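Myo-inositol 2-dehydrogenase (Thermotoga maritima, PDB 3EZY) catalyses the NAD(+)-dependent oxidation of myo-inositol to scyllo-inosose, and so probably serves a myo-inositol degradation pathway. Local coordinates at residues A18-M23 with R280-Y285; H90-K95 with L286-T291; V198-E203 with S230-Y235. All blocks are in the same frame, centred on the assembly; numbering follows the deposited sequence.

Contacts 1 and 2 are neighbours, their centres about 10 Å apart, because both are built on helix 277-298: adjoining turns of it touch helix 12-20 and strand 90-94 of the NAD-binding Rossmann fold, and so join two of its elements. Leu286 of contact 2 packs on Asn20 and Met23 of contact 1. Along the chain their segments run in the order 18-23, 90-95, 280-285, 286-291. Contact 3 lies about 28 Å and 30 Å from the centres of contacts 1 and 2, at one end of the mixed sheet of the C-terminal domain. In sequence it is nested inside the loops that both of the others close.

Contact 1. Residues A18-M23 with R280-Y285; sequences AENLKM and RYRDSY
Arg282, on helix 277-298, reaches across to Asn20 and Glu19 on helix 12-20, and its guanidinium group serves both. Its CG stands anti to the backbone N (chi1 158°), and two further bends at chi2 and chi3 carry the terminal nitrogens over to the other helix. Arg282 and Asn20 run alongside one another, pointing opposite ways, amide and guanidinium planes 55° apart. The hydrogen bond from Arg282 NH1 to Asn20 OD1 is of normal length, 2.9 Å, but bent (N-H...O 130°), and the donor sits above the carbonyl plane of the amide. Glu19 instead crosses the arginine at about a right angle and brings OE1 to the guanidinium edge, near its plane, where it forms a long salt bridge of 3.6 Å with Arg282 NH2. A long, flexible arginine suits this place, since it can meet an amide and a carboxylate at once. The other end of the Asn20 amide faces Tyr285: Asn20 ND2 lies 4.1 Å from Tyr285 CB and donates to a water at 2.7 Å, which in turn makes a weak bond to Tyr285 O. The Tyr285 ring packs on Ile13 and Ile16 and meets the His17 ring steeply. Glu19 OE2 also pairs with Lys46, so the carboxylate is shared between two basic residues. Asn20 thus joins the helices directly through OD1, and through ND2 only by way of a water weakly bound to Tyr285 O, while the charges of Glu19 and Arg282 probably offset each other in part; such pairing would be expected to favour their ionised forms.

Contact 2. Residues H90-K95 with L286-T291; sequences HVFCEK and LEELKT
Between residues 90-95 and 286-291 the nearest CA atoms are those of Phe92 and Leu289, 8.8 Å apart, a separation bridged by long side chains. Phe92 and Glu288 both point toward the opposing segment and cross at about a right angle. The carboxylate plane is turned 84° from that of the phenyl group. It stands across the CE1-CZ edge, its two oxygens on opposite sides of the ring plane, with Glu288 CD 3.5 Å from Phe92 CE1. Glu288 OE1 lies 3.5 Å from Phe92 CZ, and Glu288 OE2 is 3.6 Å from Phe92 CE1. That edge carries the slightly positive ring hydrogens, which makes it a more congenial neighbour for a carboxylate than the electron-rich face. Glu288 gets there with CG anti to its N (chi1 179°) and the chain extended beyond, so that it spans the gap from the helix, while phenylalanine offers a C-H edge in the buried interior under helix 277-298. Glu94 OE1 comes within 4.2 Å of Glu288 OE1, a pair of like charges in a buried setting; it accepts a hydrogen bond from His17 NE2, which may ease the repulsion. Glu94 OE2 turns back to its own strand for a weak bond from Lys95 N. The His17 ring also meets Phe92 edge-to-face and touches Glu288, linking helix 12-20 to this cluster. Strand 90-94 is the fifth strand of the six-stranded parallel Rossmann sheet, between 67-70 and 118-121, and a late helix returns to pack on that sheet beside helix 12-20, an addition to the nucleotide-binding fold.

Contact 3. Residues V198-E203 with S230-Y235; sequences VLVDEE and SRRAVY
The contact belongs to the C-terminal domain of the Gfo/Idh/MocA family, where the connection from strand 189-197 to the short helix 202-206 meets the loop that follows strand 224-230 of the mixed sheet. Val200 and Arg232 carry it, their CA atoms 6.9 Å apart. The methyl CG1 of Val200 rests over the centre of one face of the Arg232 guanidinium, with Val200 CG1 to Arg232 CZ at 3.4 Å. Because that methyl stands anti to the backbone N (chi1 -177°), it is the branch presented to the arginine, while CG2 turns toward Ser230, whose OG is 4.4 Å from Val200 CG2. Valine suits the spot: a compact methyl can lie on a flat, delocalised cation without competing for its N-H groups, which point outward around the edge. The arginine chain bends at chi2 and chi3 to bring its face alongside, and Val200 CG1 also touches Arg232 CB at 3.7 Å. Both residues touch a crystal neighbour, which may influence their pose. An alanine in place of Arg232 lacks the guanidinium, and Val200 CG1 would probably lose the flat surface it rests on, opening a gap there. Backbone bonds brace both sides. Asp211 accepts from the backbone N of Leu199, Val200 and Asp201, and packing against Gly222 and Phe244 of a third subunit places the contact at a subunit interface. Asp201 is the N-cap of helix 202-206, its OD1 accepting from Glu203 N at 2.8 Å. The second loop begins with an ST turn, in which Arg232 N donates to Ser230 OG at 3.3 Å, with an N-H...O angle of 168°.

Contact 1. Residues A18-M23 with R280-Y285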
# COMPACT_ATOMS: atom_id res chain seq x y z
N ALA A 18 -35.86 3.08 5.30
CA ALA A 18 -37.12 2.48 4.81
C ALA A 18 -36.82 1.39 3.77
O ALA A 18 -37.44 0.33 3.79
CB ALA A 18 -38.00 3.54 4.17
N GLU A 19 -35.88 1.67 2.86
CA GLU A 19 -35.45 0.69 1.85
C GLU A 19 -34.71 -0.49 2.47
O GLU A 19 -34.94 -1.63 2.07
CB GLU A 19 -34.66 1.38 0.72
CG GLU A 19 -35.62 2.18 -0.22
CD GLU A 19 -34.91 3.14 -1.16
OE1 GLU A 19 -33.65 3.17 -1.18
OE2 GLU A 19 -35.63 3.90 -1.87
N ASN A 20 -33.87 -0.23 3.48
CA ASN A 20 -33.12 -1.30 4.17
C ASN A 20 -34.02 -2.29 4.90
O ASN A 20 -33.64 -3.43 5.13
CB ASN A 20 -32.07 -0.73 5.16
CG ASN A 20 -30.78 -0.24 4.46
OD1 ASN A 20 -30.57 -0.51 3.29
ND2 ASN A 20 -29.93 0.48 5.18
N LEU A 21 -35.20 -1.85 5.30
CA LEU A 21 -36.11 -2.75 5.99
C LEU A 21 -36.45 -4.04 5.23
O LEU A 21 -36.71 -5.05 5.86
CB LEU A 21 -37.33 -2.02 6.53
CG LEU A 21 -36.93 -1.30 7.84
CD1 LEU A 21 -37.86 -0.15 8.21
CD2 LEU A 21 -36.78 -2.28 9.01
N LYS A 22 -36.37 -4.04 3.90
CA LYS A 22 -36.50 -5.29 3.12
C LYS A 22 -35.30 -6.23 3.29
O LYS A 22 -35.37 -7.42 3.01
CB LYS A 22 -36.64 -4.97 1.65
CG LYS A 22 -37.74 -3.96 1.38
CD LYS A 22 -37.87 -2.96 2.52
CE LYS A 22 -38.72 -1.80 2.07
NZ LYS A 22 -39.86 -2.30 1.25
N MET A 23 -34.19 -5.68 3.75
CA MET A 23 -32.94 -6.41 3.79
C MET A 23 -32.82 -7.00 5.16
O MET A 23 -31.85 -7.69 5.50
CB MET A 23 -31.77 -5.43 3.61
CG MET A 23 -30.64 -5.91 2.77
SD MET A 23 -30.99 -5.54 1.05
CE MET A 23 -32.45 -6.55 0.79
N ARG A 280 -20.95 5.35 0.26
CA ARG A 280 -20.17 5.48 1.51
C ARG A 280 -20.87 4.87 2.74
O ARG A 280 -20.25 4.14 3.54
CB ARG A 280 -19.81 6.96 1.79
CG ARG A 280 -19.20 7.21 3.20
CD ARG A 280 -17.80 6.57 3.26
NE ARG A 280 -17.15 6.67 4.56
CZ ARG A 280 -17.42 5.89 5.62
NH1 ARG A 280 -18.39 4.98 5.56
NH2 ARG A 280 -16.76 6.06 6.77
N TYR A 281 -22.16 5.17 2.90
CA TYR A 281 -22.80 4.98 4.20
C TYR A 281 -23.81 3.86 4.31
O TYR A 281 -24.28 3.52 5.42
CB TYR A 281 -23.49 6.29 4.64
CG TYR A 281 -22.56 7.41 5.11
CD1 TYR A 281 -22.60 8.65 4.52
CD2 TYR A 281 -21.67 7.22 6.18
CE1 TYR A 281 -21.81 9.70 4.96
CE2 TYR A 281 -20.86 8.24 6.64
CZ TYR A 281 -20.95 9.49 6.03
OH TYR A 281 -20.15 10.51 6.44
N ARG A 282 -24.21 3.31 3.18
CA ARG A 282 -25.35 2.39 3.18
C ARG A 282 -25.17 1.19 4.11
O ARG A 282 -26.12 0.80 4.83
CB ARG A 282 -25.65 1.93 1.75
CG ARG A 282 -26.42 0.62 1.65
CD ARG A 282 -27.90 0.82 1.75
NE ARG A 282 -28.50 1.34 0.51
CZ ARG A 282 -29.78 1.76 0.41
NH1 ARG A 282 -30.60 1.72 1.46
NH2 ARG A 282 -30.24 2.22 -0.75
N ASP A 283 -23.99 0.57 4.09
CA ASP A 283 -23.78 -0.60 4.94
C ASP A 283 -23.79 -0.27 6.43
O ASP A 283 -24.28 -1.06 7.22
CB ASP A 283 -22.47 -1.34 4.63
CG ASP A 283 -22.30 -2.59 5.47
OD1 ASP A 283 -23.24 -3.44 5.47
OD2 ASP A 283 -21.25 -2.72 6.17
N SER A 284 -23.26 0.90 6.81
CA SER A 284 -23.28 1.30 8.24
C SER A 284 -24.72 1.57 8.69
O SER A 284 -25.10 1.22 9.79
CB SER A 284 -22.40 2.55 8.49
OG SER A 284 -22.96 3.73 7.94
N TYR A 285 -25.55 2.16 7.83
CA TYR A 285 -26.96 2.31 8.21
C TYR A 285 -27.69 0.97 8.33
O TYR A 285 -28.51 0.75 9.24
CB TYR A 285 -27.69 3.22 7.22
CG TYR A 285 -27.35 4.67 7.36
CD1 TYR A 285 -27.58 5.35 8.56
CD2 TYR A 285 -26.85 5.39 6.28
CE1 TYR A 285 -27.27 6.71 8.70
CE2 TYR A 285 -26.55 6.74 6.39
CZ TYR A 285 -26.78 7.40 7.60
OH TYR A 285 -26.45 8.72 7.70
O HOH W 1 -30.80 1.34 7.62

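Contact 2. Residues H90-K95 with L286-T291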
# COMPACT_ATOMS: atom_id res chain seq x y z
N HIS A 90 -40.96 2.08 21.21
CA HIS A 90 -39.49 2.14 21.15
C HIS A 90 -39.03 3.09 20.05
O HIS A 90 -39.65 3.12 18.99
CB HIS A 90 -38.95 0.75 20.90
CG HIS A 90 -39.22 -0.19 22.03
ND1 HIS A 90 -38.75 0.03 23.30
CD2 HIS A 90 -39.92 -1.35 22.08
CE1 HIS A 90 -39.13 -0.96 24.09
NE2 HIS A 90 -39.84 -1.81 23.36
N VAL A 91 -38.00 3.89 20.30
CA VAL A 91 -37.70 4.97 19.36
C VAL A 91 -36.22 5.07 18.98
O VAL A 91 -35.32 5.03 19.85
CB VAL A 91 -38.30 6.38 19.83
CG1 VAL A 91 -37.88 6.75 21.21
CG2 VAL A 91 -37.90 7.50 18.86
N PHE A 92 -35.97 5.15 17.67
CA PHE A 92 -34.63 5.43 17.13
C PHE A 92 -34.70 6.85 16.60
O PHE A 92 -35.67 7.21 15.90
CB PHE A 92 -34.29 4.43 16.02
CG PHE A 92 -33.09 4.79 15.16
CD1 PHE A 92 -31.84 4.20 15.39
CD2 PHE A 92 -33.21 5.72 14.12
CE1 PHE A 92 -30.71 4.56 14.58
CE2 PHE A 92 -32.11 6.06 13.31
CZ PHE A 92 -30.85 5.48 13.55
N CYS A 93 -33.72 7.69 16.96
CA CYS A 93 -33.68 9.07 16.49
C CYS A 93 -32.39 9.36 15.73
O CYS A 93 -31.28 9.21 16.27
CB CYS A 93 -33.81 10.06 17.67
SG CYS A 93 -34.06 11.78 17.20
N GLU A 94 -32.53 9.83 14.50
CA GLU A 94 -31.37 10.23 13.71
C GLU A 94 -30.57 11.31 14.45
O GLU A 94 -31.14 12.09 15.27
CB GLU A 94 -31.80 10.75 12.31
CG GLU A 94 -31.67 9.68 11.20
CD GLU A 94 -30.27 9.02 11.21
OE1 GLU A 94 -30.17 7.78 11.13
OE2 GLU A 94 -29.27 9.76 11.32
N LYS A 95 -29.28 11.37 14.16
CA LYS A 95 -28.41 12.43 14.58
C LYS A 95 -28.92 13.75 14.01
O LYS A 95 -29.39 13.79 12.86
CB LYS A 95 -26.97 12.17 14.03
CG LYS A 95 -26.09 13.45 13.90
CD LYS A 95 -26.29 14.24 12.59
CE LYS A 95 -25.20 15.26 12.38
NZ LYS A 95 -25.62 16.40 11.49
N LEU A 286 -27.41 0.05 7.39
CA LEU A 286 -28.07 -1.23 7.45
C LEU A 286 -27.72 -1.90 8.78
O LEU A 286 -28.59 -2.44 9.46
CB LEU A 286 -27.56 -2.12 6.31
CG LEU A 286 -28.08 -3.55 6.42
CD1 LEU A 286 -29.62 -3.61 6.20
CD2 LEU A 286 -27.34 -4.49 5.44
N GLU A 287 -26.44 -1.90 9.12
CA GLU A 287 -25.99 -2.59 10.34
C GLU A 287 -26.48 -1.93 11.64
O GLU A 287 -26.77 -2.61 12.65
CB GLU A 287 -24.47 -2.64 10.35
CG GLU A 287 -23.90 -3.40 11.55
CD GLU A 287 -23.98 -4.93 11.38
OE1 GLU A 287 -24.50 -5.44 10.33
OE2 GLU A 287 -23.52 -5.61 12.33
N GLU A 288 -26.53 -0.60 11.61
CA GLU A 288 -27.09 0.18 12.73
C GLU A 288 -28.56 -0.20 12.99
O GLU A 288 -28.98 -0.39 14.14
CB GLU A 288 -27.00 1.67 12.41
CG GLU A 288 -27.59 2.52 13.51
CD GLU A 288 -27.56 3.95 13.18
OE1 GLU A 288 -27.96 4.32 12.05
OE2 GLU A 288 -27.12 4.73 14.04
N LEU A 289 -29.33 -0.30 11.93
CA LEU A 289 -30.77 -0.60 12.03
C LEU A 289 -31.04 -2.05 12.48
O LEU A 289 -31.93 -2.30 13.33
CB LEU A 289 -31.47 -0.30 10.71
CG LEU A 289 -32.99 -0.64 10.63
CD1 LEU A 289 -33.65 -0.06 11.82
CD2 LEU A 289 -33.65 -0.07 9.38
N LYS A 290 -30.29 -3.01 11.94
CA LYS A 290 -30.40 -4.38 12.44
C LYS A 290 -30.15 -4.43 13.95
O LYS A 290 -30.74 -5.25 14.66
CB LYS A 290 -29.42 -5.32 11.72
CG LYS A 290 -29.63 -5.43 10.23
CD LYS A 290 -28.70 -6.55 9.69
CE LYS A 290 -28.83 -6.72 8.16
NZ LYS A 290 -27.53 -7.30 7.57
N THR A 291 -29.24 -3.58 14.43
CA THR A 291 -28.87 -3.59 15.85
C THR A 291 -30.01 -3.04 16.71
O THR A 291 -30.33 -3.61 17.74
CB THR A 291 -27.55 -2.79 16.15
OG1 THR A 291 -26.50 -3.31 15.33
CG2 THR A 291 -27.14 -2.91 17.62

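Contact 3. Residues V198-E203 with S230-Y235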
# COMPACT_ATOMS: atom_id res chain seq x y z
N VAL A 198 -12.29 29.98 7.89
CA VAL A 198 -13.13 29.93 6.72
C VAL A 198 -12.22 29.90 5.49
O VAL A 198 -11.61 30.91 5.10
CB VAL A 198 -14.08 31.13 6.64
CG1 VAL A 198 -13.29 32.38 6.32
CG2 VAL A 198 -15.15 30.88 5.56
N LEU A 199 -12.08 28.70 4.90
CA LEU A 199 -11.11 28.52 3.82
C LEU A 199 -11.74 27.95 2.55
O LEU A 199 -11.09 27.90 1.52
CB LEU A 199 -9.96 27.62 4.30
CG LEU A 199 -9.24 28.05 5.59
CD1 LEU A 199 -8.26 26.97 6.08
CD2 LEU A 199 -8.47 29.32 5.39
N VAL A 200 -13.01 27.54 2.63
CA VAL A 200 -13.72 26.95 1.49
C VAL A 200 -14.72 27.93 0.86
O VAL A 200 -14.65 28.21 -0.33
CB VAL A 200 -14.49 25.69 1.89
CG1 VAL A 200 -15.17 25.04 0.67
CG2 VAL A 200 -13.58 24.69 2.66
N ASP A 201 -15.65 28.47 1.66
CA ASP A 201 -16.69 29.37 1.16
C ASP A 201 -16.94 30.57 2.10
O ASP A 201 -17.46 30.40 3.20
CB ASP A 201 -17.99 28.59 0.94
CG ASP A 201 -19.18 29.48 0.53
OD1 ASP A 201 -19.00 30.68 0.20
OD2 ASP A 201 -20.32 28.97 0.52
N GLU A 202 -16.59 31.78 1.66
CA GLU A 202 -16.80 32.99 2.46
C GLU A 202 -18.24 33.11 3.00
O GLU A 202 -18.46 33.71 4.05
CB GLU A 202 -16.41 34.24 1.67
CG GLU A 202 -17.46 34.60 0.63
CD GLU A 202 -17.09 35.85 -0.17
OE1 GLU A 202 -17.65 36.02 -1.28
OE2 GLU A 202 -16.22 36.64 0.30
N GLU A 203 -19.22 32.52 2.31
CA GLU A 203 -20.62 32.54 2.78
C GLU A 203 -20.82 31.83 4.12
O GLU A 203 -21.60 32.28 4.97
CB GLU A 203 -21.58 31.97 1.74
CG GLU A 203 -21.77 32.85 0.48
CD GLU A 203 -22.34 34.26 0.80
OE1 GLU A 203 -23.34 34.40 1.56
OE2 GLU A 203 -21.75 35.24 0.28
N SER A 230 -13.05 19.09 7.53
CA SER A 230 -13.14 20.04 6.44
C SER A 230 -14.46 19.79 5.79
O SER A 230 -14.84 18.63 5.56
CB SER A 230 -12.03 19.87 5.38
OG SER A 230 -12.23 20.86 4.34
N ARG A 231 -15.12 20.87 5.38
CA ARG A 231 -16.38 20.70 4.67
C ARG A 231 -16.20 20.38 3.16
O ARG A 231 -17.19 20.18 2.46
CB ARG A 231 -17.25 21.97 4.79
CG ARG A 231 -17.89 22.19 6.14
CD ARG A 231 -19.20 21.54 6.20
NE ARG A 231 -19.96 21.91 7.39
CZ ARG A 231 -20.86 21.09 7.92
NH1 ARG A 231 -21.05 19.89 7.34
NH2 ARG A 231 -21.55 21.46 8.98
N ARG A 232 -14.98 20.44 2.64
CA ARG A 232 -14.78 20.13 1.23
C ARG A 232 -13.44 19.46 0.93
O ARG A 232 -12.42 20.13 0.82
CB ARG A 232 -14.90 21.39 0.36
CG ARG A 232 -15.11 21.00 -1.11
CD ARG A 232 -14.42 21.90 -2.07
NE ARG A 232 -15.20 23.12 -2.25
CZ ARG A 232 -14.68 24.30 -2.59
NH1 ARG A 232 -13.36 24.43 -2.78
NH2 ARG A 232 -15.47 25.37 -2.73
N ALA A 233 -13.43 18.14 0.81
CA ALA A 233 -12.25 17.45 0.27
C ALA A 233 -12.59 17.03 -1.17
O ALA A 233 -13.52 16.26 -1.39
CB ALA A 233 -11.86 16.25 1.12
N VAL A 234 -11.83 17.52 -2.14
CA VAL A 234 -12.24 17.31 -3.53
C VAL A 234 -12.07 15.86 -3.97
O VAL A 234 -12.67 15.43 -4.95
CB VAL A 234 -11.51 18.25 -4.50
CG1 VAL A 234 -11.81 19.71 -4.14
CG2 VAL A 234 -10.02 17.96 -4.51
N TYR A 235 -11.29 15.08 -3.21
CA TYR A 235 -11.08 13.69 -3.56
C TYR A 235 -12.13 12.74 -3.01
O TYR A 235 -12.03 11.53 -3.25
CB TYR A 235 -9.66 13.22 -3.17
CG TYR A 235 -9.26 13.53 -1.72
CD1 TYR A 235 -9.44 12.59 -0.73
CD2 TYR A 235 -8.70 14.76 -1.38
CE1 TYR A 235 -9.06 12.85 0.61
CE2 TYR A 235 -8.35 15.05 -0.04
CZ TYR A 235 -8.53 14.08 0.94
OH TYR A 235 -8.17 14.37 2.26